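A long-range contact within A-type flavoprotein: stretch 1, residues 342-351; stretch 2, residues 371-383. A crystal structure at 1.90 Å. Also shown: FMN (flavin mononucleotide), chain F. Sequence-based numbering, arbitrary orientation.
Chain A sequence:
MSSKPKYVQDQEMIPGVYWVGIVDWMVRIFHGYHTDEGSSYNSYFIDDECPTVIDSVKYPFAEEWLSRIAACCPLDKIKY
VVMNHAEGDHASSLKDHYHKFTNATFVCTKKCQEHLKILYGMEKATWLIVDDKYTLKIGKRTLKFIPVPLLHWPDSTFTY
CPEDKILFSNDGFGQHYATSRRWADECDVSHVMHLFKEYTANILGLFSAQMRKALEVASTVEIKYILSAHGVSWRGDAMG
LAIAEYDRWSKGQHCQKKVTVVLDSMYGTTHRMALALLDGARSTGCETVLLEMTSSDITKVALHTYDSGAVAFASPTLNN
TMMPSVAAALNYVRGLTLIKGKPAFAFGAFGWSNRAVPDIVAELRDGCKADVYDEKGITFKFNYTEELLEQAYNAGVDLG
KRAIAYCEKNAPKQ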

ATOM      1  N   LYS A 342       0.200  27.089  19.088  1.00 12.89           N
ATOM      2  CA  LYS A 342       1.513  27.015  18.413  1.00 13.44           C
ATOM      3  C   LYS A 342       1.567  27.915  17.179  1.00 12.81           C
ATOM      4  O   LYS A 342       0.570  28.027  16.460  1.00 12.95           O
ATOM      5  CB  LYS A 342       1.857  25.575  17.998  1.00 11.80           C
ATOM      6  CG  LYS A 342       1.898  24.600  19.177  1.00 12.80           C
ATOM      7  CD  LYS A 342       2.622  23.329  18.784  1.00 10.22           C
ATOM      8  CE  LYS A 342       2.768  22.358  19.943  1.00 11.58           C
ATOM      9  NZ  LYS A 342       3.528  21.143  19.534  1.00 12.74           N
ATOM     10  N   PRO A 343       2.725  28.571  16.939  1.00 12.76           N
ATOM     11  CA  PRO A 343       2.850  29.385  15.734  1.00 12.29           C
ATOM     12  C   PRO A 343       2.552  28.493  14.515  1.00 12.63           C
ATOM     13  O   PRO A 343       3.059  27.387  14.451  1.00 10.99           O
ATOM     14  CB  PRO A 343       4.330  29.780  15.737  1.00 12.52           C
ATOM     15  CG  PRO A 343       4.741  29.720  17.184  1.00 14.00           C
ATOM     16  CD  PRO A 343       3.966  28.565  17.739  1.00 13.42           C
ATOM     17  N   ALA A 344       1.699  28.937  13.599  1.00 13.32           N
ATOM     18  CA  ALA A 344       1.312  28.111  12.447  1.00 13.89           C
ATOM     19  C   ALA A 344       1.198  28.964  11.179  1.00 14.82           C
ATOM     20  O   ALA A 344       0.563  30.037  11.195  1.00 15.13           O
ATOM     21  CB  ALA A 344      -0.021  27.362  12.717  1.00 14.53           C
ATOM     22  N   PHE A 345       1.808  28.474  10.095  1.00 14.05           N
ATOM     23  CA  PHE A 345       1.923  29.205   8.835  1.00 14.03           C
ATOM     24  C   PHE A 345       1.271  28.354   7.733  1.00 14.41           C
ATOM     25  O   PHE A 345       1.177  27.123   7.866  1.00 13.72           O
ATOM     26  CB  PHE A 345       3.406  29.454   8.533  1.00 13.59           C
ATOM     27  CG  PHE A 345       3.657  30.362   7.374  1.00 15.16           C
ATOM     28  CD1 PHE A 345       3.350  31.734   7.464  1.00 14.12           C
ATOM     29  CD2 PHE A 345       4.218  29.875   6.206  1.00 15.31           C
ATOM     30  CE1 PHE A 345       3.592  32.607   6.388  1.00 16.04           C
ATOM     31  CE2 PHE A 345       4.467  30.727   5.110  1.00 15.02           C
ATOM     32  CZ  PHE A 345       4.150  32.098   5.200  1.00 16.94           C
ATOM     33  N   ALA A 346       0.776  29.011   6.685  1.00 13.71           N
ATOM     34  CA  ALA A 346       0.164  28.288   5.559  1.00 14.46           C
ATOM     35  C   ALA A 346       0.639  28.861   4.237  1.00 13.87           C
ATOM     36  O   ALA A 346       0.895  30.054   4.141  1.00 13.30           O
ATOM     37  CB  ALA A 346      -1.378  28.314   5.650  1.00 13.37           C
ATOM     38  N   PHE A 347       0.766  28.011   3.215  1.00 13.32           N
ATOM     39  CA  PHE A 347       1.146  28.499   1.889  1.00 13.21           C
ATOM     40  C   PHE A 347       0.658  27.531   0.819  1.00 13.99           C
ATOM     41  O   PHE A 347       0.218  26.445   1.148  1.00 13.28           O
ATOM     42  CB  PHE A 347       2.670  28.712   1.778  1.00 12.67           C
ATOM     43  CG  PHE A 347       3.488  27.470   2.050  1.00 12.27           C
ATOM     44  CD1 PHE A 347       3.793  27.088   3.367  1.00 11.71           C
ATOM     45  CD2 PHE A 347       3.955  26.680   0.998  1.00 12.72           C
ATOM     46  CE1 PHE A 347       4.533  25.929   3.627  1.00 12.51           C
ATOM     47  CE2 PHE A 347       4.713  25.499   1.258  1.00 12.55           C
ATOM     48  CZ  PHE A 347       5.019  25.150   2.575  1.00  9.91           C
ATOM     49  N   GLY A 348       0.730  27.922  -0.450  1.00 14.58           N
ATOM     50  CA  GLY A 348       0.310  27.007  -1.502  1.00 15.35           C
ATOM     51  C   GLY A 348       0.099  27.672  -2.831  1.00 15.97           C
ATOM     52  O   GLY A 348      -0.134  28.876  -2.896  1.00 16.30           O
ATOM     53  N   ALA A 349       0.190  26.866  -3.879  1.00 15.35           N
ATOM     54  CA  ALA A 349      -0.057  27.312  -5.255  1.00 15.93           C
ATOM     55  C   ALA A 349      -1.541  27.377  -5.576  1.00 16.05           C
ATOM     56  O   ALA A 349      -2.365  26.765  -4.910  1.00 16.33           O
ATOM     57  CB  ALA A 349       0.667  26.367  -6.227  1.00 14.55           C
ATOM     58  N   PHE A 350      -1.903  28.124  -6.612  1.00 17.02           N
ATOM     59  CA  PHE A 350      -3.250  28.034  -7.165  1.00 17.56           C
ATOM     60  C   PHE A 350      -3.163  28.353  -8.657  1.00 18.67           C
ATOM     61  O   PHE A 350      -2.139  28.861  -9.134  1.00 18.48           O
ATOM     62  CB  PHE A 350      -4.229  28.977  -6.441  1.00 18.40           C
ATOM     63  CG  PHE A 350      -3.899  30.444  -6.602  1.00 18.64           C
ATOM     64  CD1 PHE A 350      -3.004  31.068  -5.749  1.00 21.23           C
ATOM     65  CD2 PHE A 350      -4.478  31.191  -7.633  1.00 23.45           C
ATOM     66  CE1 PHE A 350      -2.691  32.448  -5.899  1.00 22.89           C
ATOM     67  CE2 PHE A 350      -4.173  32.563  -7.799  1.00 23.55           C
ATOM     68  CZ  PHE A 350      -3.277  33.183  -6.934  1.00 22.48           C
ATOM     69  N   GLY A 351      -4.232  28.038  -9.372  1.00 18.97           N
ATOM     70  CA  GLY A 351      -4.292  28.234 -10.812  1.00 21.03           C
ATOM     71  C   GLY A 351      -5.052  29.487 -11.180  1.00 21.86           C
ATOM     72  O   GLY A 351      -4.579  30.275 -12.007  1.00 24.11           O
ATOM     73  N   ASP A 371      -1.668  29.653  16.777  1.00 15.42           N
ATOM     74  CA  ASP A 371      -1.220  31.043  16.645  1.00 15.65           C
ATOM     75  C   ASP A 371      -0.935  31.357  15.169  1.00 15.46           C
ATOM     76  O   ASP A 371       0.209  31.236  14.683  1.00 15.05           O
ATOM     77  CB  ASP A 371       0.014  31.235  17.541  1.00 15.46           C
ATOM     78  CG  ASP A 371       0.633  32.626  17.437  1.00 17.77           C
ATOM     79  OD1 ASP A 371       0.034  33.526  16.820  1.00 17.24           O
ATOM     80  OD2 ASP A 371       1.742  32.813  17.994  1.00 20.62           O
ATOM     81  N   VAL A 372      -1.991  31.718  14.435  1.00 16.20           N
ATOM     82  CA  VAL A 372      -1.851  32.011  13.014  1.00 16.08           C
ATOM     83  C   VAL A 372      -1.467  33.501  12.889  1.00 17.24           C
ATOM     84  O   VAL A 372      -2.308  34.370  12.710  1.00 16.81           O
ATOM     85  CB  VAL A 372      -3.102  31.649  12.186  1.00 16.25           C
ATOM     86  CG1 VAL A 372      -2.814  31.810  10.667  1.00 14.57           C
ATOM     87  CG2 VAL A 372      -3.564  30.195  12.486  1.00 14.89           C
ATOM     88  N   TYR A 373      -0.178  33.761  13.010  1.00 17.93           N
ATOM     89  CA  TYR A 373       0.365  35.113  13.064  1.00 18.78           C
ATOM     90  C   TYR A 373       0.332  35.872  11.726  1.00 20.47           C
ATOM     91  O   TYR A 373       0.368  37.108  11.704  1.00 20.27           O
ATOM     92  CB  TYR A 373       1.788  35.057  13.603  1.00 17.71           C
ATOM     93  CG  TYR A 373       2.700  34.201  12.753  1.00 17.76           C
ATOM     94  CD1 TYR A 373       2.810  32.821  12.990  1.00 16.19           C
ATOM     95  CD2 TYR A 373       3.414  34.753  11.692  1.00 16.41           C
ATOM     96  CE1 TYR A 373       3.629  32.025  12.202  1.00 15.26           C
ATOM     97  CE2 TYR A 373       4.239  33.959  10.887  1.00 16.19           C
ATOM     98  CZ  TYR A 373       4.340  32.593  11.159  1.00 15.93           C
ATOM     99  OH  TYR A 373       5.164  31.804  10.373  1.00 15.02           O
ATOM    100  N   ASP A 374       0.291  35.137  10.623  1.00 20.98           N
ATOM    101  CA  ASP A 374       0.228  35.736   9.294  1.00 23.17           C
ATOM    102  C   ASP A 374      -0.884  35.036   8.507  1.00 24.32           C
ATOM    103  O   ASP A 374      -0.675  33.946   7.962  1.00 24.92           O
ATOM    104  CB  ASP A 374       1.581  35.547   8.606  1.00 22.96           C
ATOM    105  CG  ASP A 374       1.659  36.207   7.240  1.00 26.00           C
ATOM    106  OD1 ASP A 374       0.627  36.686   6.715  1.00 25.84           O
ATOM    107  OD2 ASP A 374       2.778  36.208   6.681  1.00 27.68           O
ATOM    108  N   GLU A 375      -2.053  35.660   8.427  1.00 23.94           N
ATOM    109  CA  GLU A 375      -3.201  35.028   7.777  1.00 25.24           C
ATOM    110  C   GLU A 375      -3.239  35.111   6.249  1.00 25.12           C
ATOM    111  O   GLU A 375      -4.181  34.606   5.628  1.00 26.80           O
ATOM    112  CB  GLU A 375      -4.491  35.606   8.306  1.00 24.89           C
ATOM    113  CG  GLU A 375      -4.695  35.416   9.790  1.00 26.53           C
ATOM    114  CD  GLU A 375      -6.032  35.964  10.207  1.00 27.25           C
ATOM    115  OE1 GLU A 375      -6.508  36.895   9.517  1.00 31.45           O
ATOM    116  OE2 GLU A 375      -6.621  35.470  11.180  1.00 25.73           O
ATOM    117  N   LYS A 376      -2.254  35.769   5.657  1.00 24.52           N
ATOM    118  CA  LYS A 376      -2.138  35.825   4.217  1.00 24.14           C
ATOM    119  C   LYS A 376      -1.357  34.617   3.711  1.00 23.73           C
ATOM    120  O   LYS A 376      -1.696  34.054   2.665  1.00 23.96           O
ATOM    121  CB  LYS A 376      -1.457  37.117   3.788  1.00 24.30           C
ATOM    122  N   GLY A 377      -0.321  34.216   4.457  1.00 22.04           N
ATOM    123  CA  GLY A 377       0.590  33.174   4.006  1.00 20.84           C
ATOM    124  C   GLY A 377       1.351  33.555   2.742  1.00 20.65           C
ATOM    125  O   GLY A 377       1.618  34.748   2.478  1.00 20.79           O
ATOM    126  N   ILE A 378       1.730  32.548   1.967  1.00 18.93           N
ATOM    127  CA  ILE A 378       2.330  32.794   0.659  1.00 18.78           C
ATOM    128  C   ILE A 378       1.521  32.016  -0.358  1.00 18.60           C
ATOM    129  O   ILE A 378       1.327  30.828  -0.205  1.00 17.22           O
ATOM    130  CB  ILE A 378       3.825  32.390   0.585  1.00 18.92           C
ATOM    131  CG1 ILE A 378       4.672  33.284   1.508  1.00 19.68           C
ATOM    132  CG2 ILE A 378       4.321  32.451  -0.862  1.00 18.44           C
ATOM    133  CD1 ILE A 378       6.052  32.763   1.761  1.00 22.88           C
ATOM    134  N   THR A 379       0.993  32.712  -1.359  1.00 19.18           N
ATOM    135  CA  THR A 379       0.317  32.054  -2.463  1.00 19.72           C
ATOM    136  C   THR A 379       0.906  32.563  -3.775  1.00 20.29           C
ATOM    137  O   THR A 379       1.509  33.645  -3.834  1.00 19.35           O
ATOM    138  CB  THR A 379      -1.210  32.280  -2.440  1.00 20.29           C
ATOM    139  OG1 THR A 379      -1.494  33.685  -2.489  1.00 22.39           O
ATOM    140  CG2 THR A 379      -1.793  31.741  -1.165  1.00 20.73           C
ATOM    141  N   PHE A 380       0.747  31.761  -4.815  1.00 20.48           N
ATOM    142  CA  PHE A 380       1.278  32.103  -6.124  1.00 21.05           C
ATOM    143  C   PHE A 380       0.544  31.297  -7.181  1.00 21.23           C
ATOM    144  O   PHE A 380       0.067  30.187  -6.921  1.00 19.36           O
ATOM    145  CB  PHE A 380       2.790  31.836  -6.195  1.00 20.99           C
ATOM    146  CG  PHE A 380       3.169  30.425  -5.856  1.00 22.26           C
ATOM    147  CD1 PHE A 380       3.273  30.016  -4.512  1.00 23.83           C
ATOM    148  CD2 PHE A 380       3.405  29.498  -6.867  1.00 20.95           C
ATOM    149  CE1 PHE A 380       3.608  28.704  -4.189  1.00 24.59           C
ATOM    150  CE2 PHE A 380       3.751  28.190  -6.568  1.00 23.62           C
ATOM    151  CZ  PHE A 380       3.849  27.779  -5.227  1.00 24.42           C
ATOM    152  N   LYS A 381       0.452  31.860  -8.375  1.00 21.64           N
ATOM    153  CA  LYS A 381      -0.176  31.203  -9.512  1.00 23.52           C
ATOM    154  C   LYS A 381       0.747  30.309 -10.334  1.00 23.18           C
ATOM    155  O   LYS A 381       1.679  30.757 -10.927  1.00 24.08           O
ATOM    156  CB  LYS A 381      -0.947  32.220 -10.372  1.00 23.45           C
ATOM    157  CG  LYS A 381      -1.410  31.723 -11.664  1.00 25.30           C
ATOM    158  CD  LYS A 381      -1.917  32.866 -12.528  1.00 25.65           C
ATOM    159  CE  LYS A 381      -2.841  33.744 -11.795  1.00 29.31           C
ATOM    160  NZ  LYS A 381      -4.075  34.039 -12.577  1.00 30.60           N
ATOM    161  N   PHE A 382       0.472  29.025 -10.276  1.00 23.18           N
ATOM    162  CA  PHE A 382       1.101  27.986 -11.068  1.00 22.41           C
ATOM    163  C   PHE A 382       2.517  27.576 -10.713  1.00 21.88           C
ATOM    164  O   PHE A 382       2.749  26.443 -10.448  1.00 21.60           O
ATOM    165  CB  PHE A 382       0.919  28.208 -12.550  1.00 22.97           C
ATOM    166  CG  PHE A 382      -0.404  27.792 -13.045  1.00 23.21           C
ATOM    167  CD1 PHE A 382      -0.830  26.498 -12.887  1.00 22.58           C
ATOM    168  CD2 PHE A 382      -1.244  28.697 -13.619  1.00 24.64           C
ATOM    169  CE1 PHE A 382      -2.035  26.131 -13.287  1.00 25.18           C
ATOM    170  CE2 PHE A 382      -2.476  28.302 -14.051  1.00 26.48           C
ATOM    171  CZ  PHE A 382      -2.870  27.023 -13.882  1.00 24.27           C
ATOM    172  N   ASN A 383       3.433  28.521 -10.717  1.00 20.61           N
ATOM    173  CA  ASN A 383       4.832  28.213 -10.553  1.00 20.72           C
ATOM    174  C   ASN A 383       5.602  29.158  -9.642  1.00 20.54           C
ATOM    175  O   ASN A 383       5.224  30.263  -9.489  1.00 20.18           O
ATOM    176  CB  ASN A 383       5.405  28.203 -11.945  1.00 19.72           C
ATOM    177  CG  ASN A 383       6.704  27.487 -12.042  1.00 22.01           C
ATOM    178  OD1 ASN A 383       7.186  26.907 -11.120  1.00 21.07           O
ATOM    179  ND2 ASN A 383       7.266  27.524 -13.205  1.00 21.72           N
TER
HETATM  180  N1  FMN F 601      -6.635  26.005  -9.191  1.00 19.68           N
HETATM  181  C2  FMN F 601      -7.568  26.842  -8.654  1.00 19.27           C
HETATM  182  O2  FMN F 601      -7.277  28.033  -8.450  1.00 20.57           O
HETATM  183  N3  FMN F 601      -8.835  26.370  -8.372  1.00 19.73           N
HETATM  184  C4  FMN F 601      -9.174  25.043  -8.584  1.00 19.31           C
HETATM  185  O4  FMN F 601     -10.272  24.661  -8.182  1.00 16.51           O
HETATM  186  C4A FMN F 601      -8.213  24.170  -9.126  1.00 18.17           C
HETATM  187  N5  FMN F 601      -8.496  22.835  -9.397  1.00 18.96           N
HETATM  188  C5A FMN F 601      -7.506  22.027  -9.947  1.00 20.41           C
HETATM  189  C6  FMN F 601      -7.774  20.682 -10.223  1.00 20.29           C
HETATM  190  C7  FMN F 601      -6.786  19.846 -10.773  1.00 20.32           C
HETATM  191  C7M FMN F 601      -7.194  18.472 -11.234  1.00 22.03           C
HETATM  192  C8  FMN F 601      -5.521  20.354 -11.060  1.00 19.96           C
HETATM  193  C8M FMN F 601      -4.401  19.469 -11.548  1.00 21.77           C
HETATM  194  C9  FMN F 601      -5.252  21.695 -10.791  1.00 19.80           C
HETATM  195  C9A FMN F 601      -6.233  22.537 -10.236  1.00 19.23           C
HETATM  196  N10 FMN F 601      -5.955  23.874  -9.959  1.00 19.59           N
HETATM  197  C10 FMN F 601      -6.941  24.683  -9.435  1.00 19.73           C
HETATM  198  C1' FMN F 601      -4.613  24.480 -10.245  1.00 20.22           C
HETATM  199  C2' FMN F 601      -3.563  24.084  -9.209  1.00 20.40           C
HETATM  200  O2' FMN F 601      -3.828  24.643  -7.925  1.00 19.57           O
HETATM  201  C3' FMN F 601      -2.218  24.493  -9.816  1.00 20.66           C
HETATM  202  O3' FMN F 601      -1.920  23.556 -10.840  1.00 20.13           O
HETATM  203  C4' FMN F 601      -1.060  24.520  -8.841  1.00 19.49           C
HETATM  204  O4' FMN F 601       0.055  25.152  -9.455  1.00 22.70           O
HETATM  205  C5' FMN F 601      -0.640  23.117  -8.420  1.00 21.09           C
HETATM  206  O5' FMN F 601       0.286  23.214  -7.352  1.00 16.94           O
HETATM  207  P   FMN F 601       1.367  22.059  -7.175  1.00 20.20           P
HETATM  208  O1P FMN F 601       1.923  22.230  -5.772  1.00 17.49           O
HETATM  209  O2P FMN F 601       0.656  20.747  -7.341  1.00 20.92           O
HETATM  210  O3P FMN F 601       2.477  22.170  -8.207  1.00 17.30           O
HETATM  211  O   HOH W   1       0.673  32.457  10.029  1.00 12.12           O

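Parallel strands far apart in sequence are often held by two complementary systems, apolar side chains packed together and backbone amides bonded to carbonyls, and this contact in an A-type flavoprotein illustrates both. Its apolar centre is built around Phe 345. The CA-to-CB bond of this residue points sideways, but the t rotamer carries the ring closer to the second stretch, where CZ of Phe 345 lies 3.9 Å from CG1 of Ile 378 at the ring edge and CD1 of Phe 345 lies 3.9 Å from CZ of Tyr 373. Tyr 373 in turn meets Pro 343, its CE1 4.2 Å from the proline CB. Further along, CB of Phe 347 is 4.0 Å from CB of Ile 378, while the ring of Phe 347 leads away. On the same face of the sheet as these two, Phe 380 lays a ring face over CA of Ala 349, and its CE2 comes to 3.6 Å from the alanine CB.

Backbone hydrogen bonds join the two stretches beside this packing. The N of Gly 348 donates to O of Ile 378 at 3.0 Å, N of Phe 350 to O of Phe 380 at 2.9 Å, and N of Phe 382 to O of Phe 350 at 2.9 Å. The bond from N of Ile 378 to O of Ala 346, at 3.4 Å, is weak. Here glycine matters: CA of Gly 377 sits 3.1 Å from that same O of Ala 346, and a CB would point toward the first stretch and clash with O of Ala 346. The positive phi of Gly 377 also favours glycine.

At the end of the ladder, CA of Gly 351 stands 3.8 Å from the centroid of the Phe 382 ring, a CH-pi contact over its face. N of Gly 351 donates to both N1 and O2 of FMN, each at 3.2 Å, and a CB here would clash with C1' of the FMN ribityl chain.

The polar edge lies at the other end. Asp 371 is tied to the first stretch through its backbone, N of Asp 371 donating to O of Lys 342 at 2.8 Å and O of Asp 371 accepting from N of Ala 344 at 2.9 Å, so that the pair brackets Pro 343, which has no amide hydrogen to offer. Beyond it the stretches separate, and a water bridges the gap: it donates to O of Ala 344 at 2.7 Å and to O of Asp 374 at 2.9 Å, and accepts from N of Asp 374 at 2.8 Å.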